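Local coordinates for hypothetical protein PAE2754 (Pyrobaculum aerophilum, PDB 1V8P) that acts as a magnesium-dependent exonuclease of the PIN-domain family and is probably the ribonuclease toxin of a toxin-antitoxin system, at residues L54-L59 with K88-F93; D102-V107 with D117-Y122. The protein carries 1 engineered substitution. One frame throughout, in Å; residues are numbered along the deposited sequence.

Both contacts are mainly buried and apolar, but they join different elements of one PIN domain. Contact 1 lies near the centre of the chain, where strand 54-56 of the parallel sheet meets helix 79-91 and the loop after it, and the side chains that touch are aliphatic or aromatic. Contact 2, about 19 Å away between centres, sets two helices across each other; valines and alanines fill its middle, while a glutamate and a tyrosine bring polar ends to its partly exposed margin. The two meet where Leu57 and Leu59 pack on Tyr120, joining segment 54-59 to helix 115-127. Each also touches the second subunit.

Contact 1: residues L54-L59 with K88-F93; sequences LAILHL and KVLSSF
Leu54 and Ile56 of strand 54-56 hold Phe93 at the end of a crossover typical of a parallel sheet: two helices, 58-73 and 79-91, carry the chain from this strand to its parallel neighbour 94-95 in the PIN domain. Followed outward, the phenylalanine first sets CB against Ile56 CD1, 3.9 Å away. Its CG then passes Ile56 CG2 at 4.0 Å, and CD2 lies in the gap between that methyl and Leu54 CB. One atom farther, CE2 meets Leu54 CB at 3.6 Å. Both aliphatic residues reach the ring obliquely, whereas Ala55 N approaches CD2 near the ring plane. Val89 O lies in plane at the opposite edge, beside CD1 and CE1. Trp47 and Val32 also touch Phe93, enclosing it between the sheet and helix 44-48. Ile56 points its CG1 between its own backbone N and carbonyl carbon (chi1 58°), which lays the CG1-CD1 arm against Phe93 CB and Leu90 and puts CG2 against the ring. Its side chain lies about 7 Å from that of Asp33, a predicted magnesium ligand. Leu90, which also packs on Leu101 of the second subunit, brings CD2 within 4.1 Å of Ile56 CD1.

Contact 2: residues D102-V107 with D117-Y122; sequences DEVLRV and DASYAY
Val104 and Val107, one turn apart on helix 101-111, press their methyls against Ala118 and Tyr122 of helix 115-127, joined to it by a short turn. The two short axes approach to 8.4 Å at 105°, a steep crossing that brings the small residues Ala118 and Ser119 against Val104. Val104 CG1 enters a shallow hollow floored by the peptide between Ala118 and Ser119, 3.6 Å from Ser119 N, while CG2 leans on Tyr122 CB. In return, the Ala118 methyl is a small bump between the valines, 3.8 Å from Val104 CG1 and 3.9 Å from Val107 CG1, and also touches Val104 O. Val107 fills the next hollow, walled by Ala118, Ala121 and the Tyr122 ring: CG1 faces the two alanines and CG2 comes to the ring edge, 4.0 Å from Tyr122 CD1. With CG anti to its backbone N (chi1 179°), the Tyr122 ring reaches back toward the N-terminal side of segment 102-107, where Glu103 CB covers one face. Bent at chi2, Glu103 crosses it obliquely, its carboxylate plane 55° from the ring, with OE2 3.2 Å from Tyr122 OH. Ser119 OG donates its hydrogen bond to Phe115 O, one turn earlier. Asp117, a predicted magnesium ligand, turns its carboxylate away, close to that of Asp135, consistent with a shared metal site. Methyls and a ring do nearly all the touching, so shape holds the helices; polar ends approach at Glu103 and Tyr122.

Contact 1: residues L54-L59 with K88-F93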
loop_
_atom_site.group_PDB
_atom_site.type_symbol
_atom_site.label_atom_id
_atom_site.label_comp_id
_atom_site.label_asym_id
_atom_site.label_seq_id
_atom_site.Cartn_x
_atom_site.Cartn_y
_atom_site.Cartn_z
ATOM N N LEU C 54 -20.589 -1.747 -20.167
ATOM C CA LEU C 54 -19.566 -1.728 -19.119
ATOM C C LEU C 54 -19.953 -0.982 -17.855
ATOM O O LEU C 54 -20.666 0.008 -17.895
ATOM C CB LEU C 54 -18.263 -1.111 -19.632
ATOM C CG LEU C 54 -17.690 -1.494 -20.993
ATOM C CD1 LEU C 54 -17.923 -2.978 -21.273
ATOM C CD2 LEU C 54 -18.346 -0.613 -22.051
ATOM N N ALA C 55 -19.449 -1.470 -16.729
ATOM C CA ALA C 55 -19.695 -0.846 -15.439
ATOM C C ALA C 55 -18.446 -0.918 -14.554
ATOM O O ALA C 55 -17.510 -1.657 -14.837
ATOM C CB ALA C 55 -20.865 -1.519 -14.752
ATOM N N ILE C 56 -18.455 -0.126 -13.489
ATOM C CA ILE C 56 -17.372 -0.053 -12.515
ATOM C C ILE C 56 -18.045 0.023 -11.168
ATOM O O ILE C 56 -19.268 0.090 -11.076
ATOM C CB ILE C 56 -16.526 1.250 -12.645
ATOM C CG1 ILE C 56 -17.446 2.468 -12.490
ATOM C CG2 ILE C 56 -15.739 1.258 -13.946
ATOM C CD1 ILE C 56 -16.809 3.786 -12.831
ATOM N N LEU C 57 -17.244 0.015 -10.118
ATOM C CA LEU C 57 -17.771 0.131 -8.776
ATOM C C LEU C 57 -17.370 1.546 -8.343
ATOM O O LEU C 57 -16.566 2.188 -9.017
ATOM C CB LEU C 57 -17.111 -0.904 -7.862
ATOM C CG LEU C 57 -17.187 -2.397 -8.180
ATOM C CD1 LEU C 57 -16.551 -3.187 -7.030
ATOM C CD2 LEU C 57 -18.611 -2.827 -8.344
ATOM N N HIS C 58 -17.913 2.056 -7.246
ATOM C CA HIS C 58 -17.496 3.385 -6.809
ATOM C C HIS C 58 -15.986 3.322 -6.542
ATOM O O HIS C 58 -15.237 4.248 -6.882
ATOM C CB HIS C 58 -18.216 3.787 -5.521
ATOM C CG HIS C 58 -19.650 4.167 -5.710
ATOM N ND1 HIS C 58 -20.039 5.355 -6.301
ATOM C CD2 HIS C 58 -20.791 3.517 -5.384
ATOM C CE1 HIS C 58 -21.358 5.418 -6.328
ATOM N NE2 HIS C 58 -21.838 4.316 -5.778
ATOM N N LEU C 59 -15.552 2.223 -5.927
ATOM C CA LEU C 59 -14.142 2.009 -5.593
ATOM C C LEU C 59 -13.223 2.281 -6.783
ATOM O O LEU C 59 -12.107 2.744 -6.621
ATOM C CB LEU C 59 -13.929 0.564 -5.144
ATOM C CG LEU C 59 -12.750 0.051 -4.295
ATOM C CD1 LEU C 59 -12.318 -1.282 -4.854
ATOM C CD2 LEU C 59 -11.580 1.004 -4.286
ATOM N N LYS C 88 -13.375 12.037 -17.715
ATOM C CA LYS C 88 -14.365 11.846 -18.776
ATOM C C LYS C 88 -14.552 10.359 -19.029
ATOM O O LYS C 88 -15.673 9.872 -19.159
ATOM C CB LYS C 88 -13.925 12.554 -20.078
ATOM C CG LYS C 88 -13.630 14.038 -19.916
ATOM C CD LYS C 88 -14.246 14.863 -21.033
ATOM C CE LYS C 88 -13.936 16.352 -20.893
ATOM N NZ LYS C 88 -12.498 16.626 -21.194
ATOM N N VAL C 89 -13.438 9.647 -19.104
ATOM C CA VAL C 89 -13.460 8.208 -19.309
ATOM C C VAL C 89 -14.313 7.558 -18.220
ATOM O O VAL C 89 -15.161 6.728 -18.513
ATOM C CB VAL C 89 -12.050 7.634 -19.252
ATOM C CG1 VAL C 89 -12.108 6.122 -19.245
ATOM C CG2 VAL C 89 -11.240 8.149 -20.437
ATOM N N LEU C 90 -14.105 7.948 -16.971
ATOM C CA LEU C 90 -14.878 7.364 -15.882
ATOM C C LEU C 90 -16.349 7.723 -15.939
ATOM O O LEU C 90 -17.195 6.940 -15.520
ATOM C CB LEU C 90 -14.318 7.789 -14.519
ATOM C CG LEU C 90 -13.031 7.102 -14.077
ATOM C CD1 LEU C 90 -12.513 7.751 -12.799
ATOM C CD2 LEU C 90 -13.302 5.625 -13.848
ATOM N N SER C 91 -16.664 8.902 -16.453
ATOM C CA SER C 91 -18.055 9.321 -16.516
ATOM C C SER C 91 -18.867 8.456 -17.479
ATOM O O SER C 91 -20.087 8.379 -17.372
ATOM C CB SER C 91 -18.141 10.785 -16.944
ATOM O OG SER C 91 -17.784 10.950 -18.304
ATOM N N SER C 92 -18.183 7.794 -18.410
ATOM C CA SER C 92 -18.843 6.950 -19.403
ATOM C C SER C 92 -19.400 5.627 -18.888
ATOM O O SER C 92 -20.206 4.992 -19.565
ATOM C CB SER C 92 -17.882 6.649 -20.553
ATOM O OG SER C 92 -17.354 7.844 -21.096
ATOM N N PHE C 93 -18.982 5.221 -17.692
ATOM C CA PHE C 93 -19.401 3.950 -17.118
ATOM C C PHE C 93 -20.534 4.005 -16.140
ATOM O O PHE C 93 -20.702 4.988 -15.434
ATOM C CB PHE C 93 -18.226 3.277 -16.414
ATOM C CG PHE C 93 -17.115 2.876 -17.331
ATOM C CD1 PHE C 93 -16.342 3.832 -17.969
ATOM C CD2 PHE C 93 -16.833 1.532 -17.550
ATOM C CE1 PHE C 93 -15.298 3.457 -18.813
ATOM C CE2 PHE C 93 -15.798 1.152 -18.388
ATOM C CZ PHE C 93 -15.029 2.114 -19.019
#

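Contact 2: residues D102-V107 with D117-Y122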
loop_
_atom_site.group_PDB
_atom_site.type_symbol
_atom_site.label_atom_id
_atom_site.label_comp_id
_atom_site.label_asym_id
_atom_site.label_seq_id
_atom_site.Cartn_x
_atom_site.Cartn_y
_atom_site.Cartn_z
ATOM N N ASP C 102 -19.191 -7.943 4.549
ATOM C CA ASP C 102 -18.937 -9.313 5.013
ATOM C C ASP C 102 -18.742 -10.367 3.912
ATOM O O ASP C 102 -17.847 -11.208 4.009
ATOM C CB ASP C 102 -20.044 -9.738 5.994
ATOM C CG ASP C 102 -21.429 -9.756 5.362
ATOM O OD1 ASP C 102 -21.750 -8.871 4.530
ATOM O OD2 ASP C 102 -22.209 -10.658 5.719
ATOM N N GLU C 103 -19.560 -10.318 2.868
ATOM C CA GLU C 103 -19.426 -11.256 1.756
ATOM C C GLU C 103 -18.042 -11.108 1.148
ATOM O O GLU C 103 -17.293 -12.077 1.029
ATOM C CB GLU C 103 -20.458 -10.961 0.673
ATOM C CG GLU C 103 -21.893 -11.117 1.122
ATOM C CD GLU C 103 -22.341 -12.558 1.159
ATOM O OE1 GLU C 103 -21.713 -13.367 1.889
ATOM O OE2 GLU C 103 -23.330 -12.874 0.452
ATOM N N VAL C 104 -17.712 -9.881 0.766
ATOM C CA VAL C 104 -16.422 -9.589 0.173
ATOM C C VAL C 104 -15.269 -10.046 1.063
ATOM O O VAL C 104 -14.323 -10.677 0.579
ATOM C CB VAL C 104 -16.273 -8.076 -0.121
ATOM C CG1 VAL C 104 -14.867 -7.765 -0.628
ATOM C CG2 VAL C 104 -17.309 -7.659 -1.144
ATOM N N LEU C 105 -15.336 -9.737 2.354
ATOM C CA LEU C 105 -14.255 -10.127 3.256
ATOM C C LEU C 105 -14.051 -11.624 3.161
ATOM O O LEU C 105 -12.918 -12.110 3.136
ATOM C CB LEU C 105 -14.581 -9.767 4.704
ATOM C CG LEU C 105 -13.419 -9.424 5.645
ATOM C CD1 LEU C 105 -13.829 -9.820 7.055
ATOM C CD2 LEU C 105 -12.127 -10.119 5.244
ATOM N N ARG C 106 -15.152 -12.363 3.089
ATOM C CA ARG C 106 -15.041 -13.803 3.008
ATOM C C ARG C 106 -14.354 -14.231 1.725
ATOM O O ARG C 106 -13.489 -15.107 1.756
ATOM C CB ARG C 106 -16.403 -14.481 3.126
ATOM C CG ARG C 106 -16.251 -15.965 3.416
ATOM C CD ARG C 106 -17.547 -16.622 3.770
ATOM N NE ARG C 106 -18.481 -16.582 2.657
ATOM C CZ ARG C 106 -19.605 -17.288 2.611
ATOM N NH1 ARG C 106 -19.926 -18.090 3.623
ATOM N NH2 ARG C 106 -20.406 -17.192 1.553
ATOM N N VAL C 107 -14.732 -13.621 0.600
ATOM C CA VAL C 107 -14.098 -13.952 -0.678
ATOM C C VAL C 107 -12.620 -13.614 -0.596
ATOM O O VAL C 107 -11.779 -14.345 -1.113
ATOM C CB VAL C 107 -14.743 -13.180 -1.868
ATOM C CG1 VAL C 107 -13.806 -13.207 -3.090
ATOM C CG2 VAL C 107 -16.091 -13.818 -2.233
ATOM N N ASP C 117 -9.447 -6.081 -4.372
ATOM C CA ASP C 117 -9.615 -6.990 -5.503
ATOM C C ASP C 117 -10.814 -7.943 -5.304
ATOM O O ASP C 117 -11.480 -8.289 -6.261
ATOM C CB ASP C 117 -8.322 -7.794 -5.734
ATOM C CG ASP C 117 -7.197 -6.948 -6.362
ATOM O OD1 ASP C 117 -6.012 -7.348 -6.264
ATOM O OD2 ASP C 117 -7.491 -5.884 -6.960
ATOM N N ALA C 118 -11.104 -8.343 -4.066
ATOM C CA ALA C 118 -12.226 -9.247 -3.798
ATOM C C ALA C 118 -13.567 -8.583 -4.036
ATOM O O ALA C 118 -14.564 -9.270 -4.288
ATOM C CB ALA C 118 -12.167 -9.783 -2.385
ATOM N N SER C 119 -13.605 -7.255 -3.949
ATOM C CA SER C 119 -14.841 -6.527 -4.187
ATOM C C SER C 119 -15.247 -6.775 -5.646
ATOM O O SER C 119 -16.430 -6.948 -5.969
ATOM C CB SER C 119 -14.632 -5.027 -3.931
ATOM O OG SER C 119 -14.391 -4.769 -2.559
ATOM N N TYR C 120 -14.248 -6.817 -6.519
ATOM C CA TYR C 120 -14.485 -7.059 -7.934
ATOM C C TYR C 120 -14.919 -8.498 -8.252
ATOM O O TYR C 120 -15.866 -8.709 -9.009
ATOM C CB TYR C 120 -13.236 -6.702 -8.731
ATOM C CG TYR C 120 -12.994 -5.217 -8.740
ATOM C CD1 TYR C 120 -12.123 -4.619 -7.821
ATOM C CD2 TYR C 120 -13.673 -4.396 -9.651
ATOM C CE1 TYR C 120 -11.930 -3.250 -7.810
ATOM C CE2 TYR C 120 -13.489 -3.027 -9.651
ATOM C CZ TYR C 120 -12.614 -2.450 -8.730
ATOM O OH TYR C 120 -12.407 -1.088 -8.744
ATOM N N ALA C 121 -14.232 -9.473 -7.668
ATOM C CA ALA C 121 -14.547 -10.875 -7.879
ATOM C C ALA C 121 -15.977 -11.164 -7.416
ATOM O O ALA C 121 -16.759 -11.795 -8.131
ATOM C CB ALA C 121 -13.546 -11.758 -7.107
ATOM N N TYR C 122 -16.313 -10.687 -6.222
ATOM C CA TYR C 122 -17.641 -10.906 -5.673
ATOM C C TYR C 122 -18.777 -10.307 -6.506
ATOM O O TYR C 122 -19.776 -10.971 -6.755
ATOM C CB TYR C 122 -17.724 -10.360 -4.252
ATOM C CG TYR C 122 -19.086 -10.543 -3.633
ATOM C CD1 TYR C 122 -19.452 -11.755 -3.022
ATOM C CD2 TYR C 122 -20.045 -9.539 -3.728
ATOM C CE1 TYR C 122 -20.749 -11.949 -2.531
ATOM C CE2 TYR C 122 -21.337 -9.724 -3.247
ATOM C CZ TYR C 122 -21.686 -10.921 -2.653
ATOM O OH TYR C 122 -22.982 -11.065 -2.199
#